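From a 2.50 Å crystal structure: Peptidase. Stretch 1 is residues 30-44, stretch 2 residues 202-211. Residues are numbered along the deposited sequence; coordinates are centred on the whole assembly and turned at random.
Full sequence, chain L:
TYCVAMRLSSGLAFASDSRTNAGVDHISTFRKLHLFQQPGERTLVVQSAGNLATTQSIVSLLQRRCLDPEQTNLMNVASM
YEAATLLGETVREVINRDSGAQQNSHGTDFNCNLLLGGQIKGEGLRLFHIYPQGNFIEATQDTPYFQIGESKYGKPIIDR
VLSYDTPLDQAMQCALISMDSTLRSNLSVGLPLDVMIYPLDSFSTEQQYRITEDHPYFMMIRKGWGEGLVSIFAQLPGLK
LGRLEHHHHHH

Stretch 1, residues 30-44: FRKLHLFQQPGERTL
Stretch 2 202-211: SFSTEQQYRI

Stretch 1 forms a β-hairpin: strands 33-38 and 42-44 pair through backbone hydrogen bonds between Phe 36 and Leu 44, and Gly 40, at phi/psi 85/-4, lies in the turn. Stretch 2 runs antiparallel to the first strand, from Phe 203, whose CA is 5.5 Å from Gly 40 CA, to Arg 210, whose CA is 9.9 Å from Arg 31 CA; together they bury 548 Å².

Phe 203 (phi/psi 50/42, chi1 m, chi2 -73°) buries its flat aromatic ring against the turn. Glu 41 CA lies over one face, Thr 43 N at the edge, and Phe 203 CE1 approaches Glu 41 O to 3.2 Å. Phe 203 O accepts a weak hydrogen bond from Gln 37 NE2 (3.4 Å, 136°).

Ser 204 points away. Thr 205 (-113/24, chi1 p) points toward stretch 1 and uses both branches: Thr 205 OG1 donates a very short 2.4 Å hydrogen bond to Gln 37 OE1, while Thr 205 CG2 packs 3.7 Å from Thr 43 CG2 and 3.9 Å from Leu 35 CD1. Gln 37, t at chi1 and chi2, is extended enough to reach both partners.

Gln 208 lies in a strand. Its side chain (chi1 t, chi2 t) lies along Leu 33 and Leu 35, with Gln 208 OE1 3.1 Å from Leu 35 CD1 and Gln 208 NE2 4.2 Å from Leu 33 CD2. Finally, Arg 210 (chi1 t, chi2 t, chi3 m) starts sideways but its end comes nearer, Arg 31 CB meeting the guanidinium edge 4.4 Å from Arg 210 NH1.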

# COMPACT_ATOMS: atom_id res chain seq x y z
N PHE L 30 -37.54 -25.19 -4.63
CA PHE L 30 -36.40 -25.62 -3.81
C PHE L 30 -36.77 -25.44 -2.34
O PHE L 30 -37.46 -24.49 -1.99
CB PHE L 30 -35.16 -24.79 -4.16
CG PHE L 30 -34.48 -25.22 -5.43
CD1 PHE L 30 -33.74 -26.40 -5.47
CD2 PHE L 30 -34.65 -24.50 -6.59
CE1 PHE L 30 -33.12 -26.80 -6.63
CE2 PHE L 30 -34.04 -24.90 -7.77
CZ PHE L 30 -33.27 -26.05 -7.79
N ARG L 31 -36.35 -26.37 -1.49
CA ARG L 31 -36.68 -26.26 -0.07
C ARG L 31 -35.83 -25.17 0.62
O ARG L 31 -34.62 -25.09 0.43
CB ARG L 31 -36.53 -27.63 0.59
CG ARG L 31 -36.94 -27.70 2.04
CD ARG L 31 -37.18 -29.13 2.42
NE ARG L 31 -36.02 -29.94 2.09
CZ ARG L 31 -35.02 -30.17 2.92
NH1 ARG L 31 -35.04 -29.66 4.15
NH2 ARG L 31 -33.98 -30.92 2.53
N LYS L 32 -36.50 -24.34 1.44
CA LYS L 32 -35.90 -23.18 2.09
C LYS L 32 -35.99 -23.29 3.62
O LYS L 32 -35.97 -22.29 4.36
CB LYS L 32 -36.59 -21.88 1.61
CG LYS L 32 -36.45 -21.62 0.10
CD LYS L 32 -37.22 -20.38 -0.34
CE LYS L 32 -37.13 -20.16 -1.85
NZ LYS L 32 -35.74 -19.94 -2.36
N LEU L 33 -36.15 -24.52 4.07
CA LEU L 33 -36.16 -24.82 5.50
C LEU L 33 -35.41 -26.14 5.71
O LEU L 33 -35.87 -27.20 5.29
CB LEU L 33 -37.59 -24.88 6.02
CG LEU L 33 -37.81 -24.92 7.54
CD1 LEU L 33 -39.20 -24.39 7.82
CD2 LEU L 33 -37.65 -26.33 8.13
N HIS L 34 -34.26 -26.07 6.38
CA HIS L 34 -33.44 -27.26 6.58
C HIS L 34 -33.24 -27.52 8.06
O HIS L 34 -33.27 -26.59 8.86
CB HIS L 34 -32.11 -27.09 5.84
CG HIS L 34 -32.25 -27.08 4.35
ND1 HIS L 34 -32.18 -28.23 3.58
CD2 HIS L 34 -32.52 -26.07 3.49
CE1 HIS L 34 -32.36 -27.91 2.31
NE2 HIS L 34 -32.58 -26.62 2.23
N LEU L 35 -33.07 -28.79 8.43
CA LEU L 35 -33.08 -29.17 9.85
C LEU L 35 -31.77 -29.76 10.33
O LEU L 35 -31.16 -30.58 9.66
CB LEU L 35 -34.18 -30.19 10.13
CG LEU L 35 -35.64 -29.73 10.23
CD1 LEU L 35 -36.52 -30.95 10.33
CD2 LEU L 35 -35.84 -28.81 11.41
N PHE L 36 -31.35 -29.37 11.53
CA PHE L 36 -30.20 -30.03 12.15
C PHE L 36 -30.59 -30.54 13.53
O PHE L 36 -30.79 -29.75 14.47
CB PHE L 36 -28.98 -29.09 12.22
CG PHE L 36 -28.51 -28.63 10.88
CD1 PHE L 36 -29.13 -27.59 10.22
CD2 PHE L 36 -27.47 -29.29 10.24
CE1 PHE L 36 -28.70 -27.18 8.97
CE2 PHE L 36 -27.03 -28.89 9.00
CZ PHE L 36 -27.65 -27.83 8.35
N GLN L 37 -30.74 -31.86 13.62
CA GLN L 37 -31.34 -32.46 14.79
C GLN L 37 -30.52 -33.59 15.44
O GLN L 37 -30.07 -34.51 14.76
CB GLN L 37 -32.72 -33.01 14.46
CG GLN L 37 -33.34 -33.65 15.68
CD GLN L 37 -34.70 -34.22 15.44
OE1 GLN L 37 -35.08 -34.49 14.30
NE2 GLN L 37 -35.45 -34.39 16.52
N GLN L 38 -30.35 -33.51 16.76
CA GLN L 38 -29.87 -34.64 17.54
C GLN L 38 -30.87 -34.88 18.66
O GLN L 38 -30.90 -34.12 19.63
CB GLN L 38 -28.49 -34.39 18.12
CG GLN L 38 -27.87 -35.63 18.75
CD GLN L 38 -26.36 -35.53 18.87
OE1 GLN L 38 -25.75 -34.61 18.33
NE2 GLN L 38 -25.75 -36.49 19.57
N PRO L 39 -31.69 -35.93 18.51
CA PRO L 39 -32.83 -36.22 19.40
C PRO L 39 -32.48 -36.20 20.90
O PRO L 39 -31.54 -36.86 21.35
CB PRO L 39 -33.29 -37.61 18.95
CG PRO L 39 -32.18 -38.17 18.12
CD PRO L 39 -31.54 -36.97 17.48
N GLY L 40 -33.26 -35.41 21.64
CA GLY L 40 -33.09 -35.25 23.07
C GLY L 40 -32.07 -34.21 23.47
O GLY L 40 -31.89 -33.92 24.65
N GLU L 41 -31.39 -33.63 22.49
CA GLU L 41 -30.30 -32.70 22.79
C GLU L 41 -30.31 -31.37 22.05
O GLU L 41 -29.99 -30.34 22.63
CB GLU L 41 -28.97 -33.40 22.53
CG GLU L 41 -27.79 -32.64 23.09
CD GLU L 41 -27.16 -31.71 22.07
OE1 GLU L 41 -27.22 -32.04 20.87
OE2 GLU L 41 -26.59 -30.66 22.46
N ARG L 42 -30.65 -31.40 20.76
CA ARG L 42 -30.54 -30.20 19.96
C ARG L 42 -31.42 -30.19 18.72
O ARG L 42 -31.60 -31.21 18.07
CB ARG L 42 -29.06 -30.06 19.60
CG ARG L 42 -28.63 -29.28 18.39
CD ARG L 42 -27.15 -29.65 18.11
NE ARG L 42 -26.42 -29.67 19.38
CZ ARG L 42 -25.34 -28.94 19.66
NH1 ARG L 42 -24.79 -28.15 18.75
NH2 ARG L 42 -24.79 -29.02 20.86
N THR L 43 -31.97 -29.01 18.41
CA THR L 43 -32.74 -28.78 17.19
C THR L 43 -32.48 -27.40 16.60
O THR L 43 -32.81 -26.38 17.20
CB THR L 43 -34.25 -28.96 17.44
OG1 THR L 43 -34.50 -30.32 17.82
CG2 THR L 43 -35.04 -28.68 16.16
N LEU L 44 -31.85 -27.37 15.44
CA LEU L 44 -31.52 -26.12 14.76
C LEU L 44 -32.17 -26.04 13.38
O LEU L 44 -32.12 -27.00 12.61
CB LEU L 44 -30.01 -25.98 14.63
CG LEU L 44 -29.22 -25.39 15.80
CD1 LEU L 44 -29.35 -26.20 17.08
CD2 LEU L 44 -27.76 -25.28 15.39
N SER L 202 -38.70 -29.48 23.85
CA SER L 202 -39.12 -30.74 23.25
C SER L 202 -38.00 -31.42 22.48
O SER L 202 -37.95 -32.65 22.42
CB SER L 202 -40.29 -30.52 22.29
OG SER L 202 -39.85 -29.93 21.08
N PHE L 203 -37.13 -30.62 21.87
CA PHE L 203 -36.07 -31.13 20.98
C PHE L 203 -36.65 -32.08 19.96
O PHE L 203 -36.08 -33.13 19.66
CB PHE L 203 -34.93 -31.76 21.78
CG PHE L 203 -34.26 -30.79 22.70
CD1 PHE L 203 -33.43 -29.80 22.18
CD2 PHE L 203 -34.48 -30.83 24.07
CE1 PHE L 203 -32.82 -28.89 23.02
CE2 PHE L 203 -33.88 -29.92 24.90
CZ PHE L 203 -33.05 -28.94 24.38
N SER L 204 -37.80 -31.67 19.44
CA SER L 204 -38.52 -32.48 18.48
C SER L 204 -38.69 -31.79 17.14
O SER L 204 -38.86 -30.57 17.07
CB SER L 204 -39.90 -32.84 19.05
OG SER L 204 -40.75 -33.32 18.03
N THR L 205 -38.58 -32.57 16.07
CA THR L 205 -38.88 -32.12 14.72
C THR L 205 -40.12 -32.86 14.21
O THR L 205 -40.32 -33.04 13.01
CB THR L 205 -37.71 -32.35 13.76
OG1 THR L 205 -37.33 -33.74 13.80
CG2 THR L 205 -36.52 -31.49 14.18
N GLU L 206 -40.94 -33.31 15.16
CA GLU L 206 -42.12 -34.08 14.85
C GLU L 206 -43.14 -33.21 14.13
O GLU L 206 -43.84 -33.66 13.23
CB GLU L 206 -42.73 -34.67 16.13
CG GLU L 206 -43.93 -35.58 15.91
CD GLU L 206 -43.57 -36.86 15.17
OE1 GLU L 206 -42.37 -37.25 15.15
OE2 GLU L 206 -44.49 -37.48 14.59
N GLN L 207 -43.21 -31.94 14.53
CA GLN L 207 -44.14 -31.01 13.91
C GLN L 207 -43.52 -30.24 12.75
O GLN L 207 -43.51 -29.01 12.75
CB GLN L 207 -44.70 -30.04 14.95
CG GLN L 207 -45.52 -30.71 16.03
CD GLN L 207 -46.17 -29.73 16.99
OE1 GLN L 207 -47.14 -29.05 16.66
NE2 GLN L 207 -45.62 -29.65 18.20
N GLN L 208 -42.99 -30.97 11.76
CA GLN L 208 -42.56 -30.38 10.50
C GLN L 208 -43.53 -30.78 9.39
O GLN L 208 -43.85 -31.96 9.26
CB GLN L 208 -41.18 -30.83 10.11
CG GLN L 208 -40.68 -30.05 8.93
CD GLN L 208 -39.54 -30.73 8.23
OE1 GLN L 208 -39.04 -31.76 8.68
NE2 GLN L 208 -39.11 -30.15 7.11
N TYR L 209 -43.96 -29.83 8.57
CA TYR L 209 -45.03 -30.09 7.60
C TYR L 209 -44.77 -29.48 6.23
O TYR L 209 -44.35 -28.33 6.12
CB TYR L 209 -46.34 -29.51 8.14
CG TYR L 209 -46.76 -30.03 9.49
CD1 TYR L 209 -47.15 -31.35 9.67
CD2 TYR L 209 -46.71 -29.20 10.61
CE1 TYR L 209 -47.52 -31.82 10.93
CE2 TYR L 209 -47.08 -29.66 11.87
CZ TYR L 209 -47.48 -30.97 12.02
OH TYR L 209 -47.85 -31.43 13.26
N ARG L 210 -45.11 -30.23 5.17
CA ARG L 210 -45.14 -29.66 3.82
C ARG L 210 -46.56 -29.30 3.40
O ARG L 210 -47.45 -30.15 3.35
CB ARG L 210 -44.53 -30.61 2.79
CG ARG L 210 -44.78 -30.15 1.35
CD ARG L 210 -43.74 -30.61 0.36
NE ARG L 210 -42.51 -29.82 0.40
CZ ARG L 210 -41.58 -29.86 -0.54
NH1 ARG L 210 -40.49 -29.11 -0.45
NH2 ARG L 210 -41.73 -30.66 -1.59
N ILE L 211 -46.77 -28.04 3.08
CA ILE L 211 -48.09 -27.58 2.68
C ILE L 211 -48.21 -27.36 1.18
O ILE L 211 -47.69 -26.38 0.64
CB ILE L 211 -48.44 -26.29 3.42
CG1 ILE L 211 -48.55 -26.60 4.92
CG2 ILE L 211 -49.73 -25.70 2.90
CD1 ILE L 211 -48.66 -25.40 5.77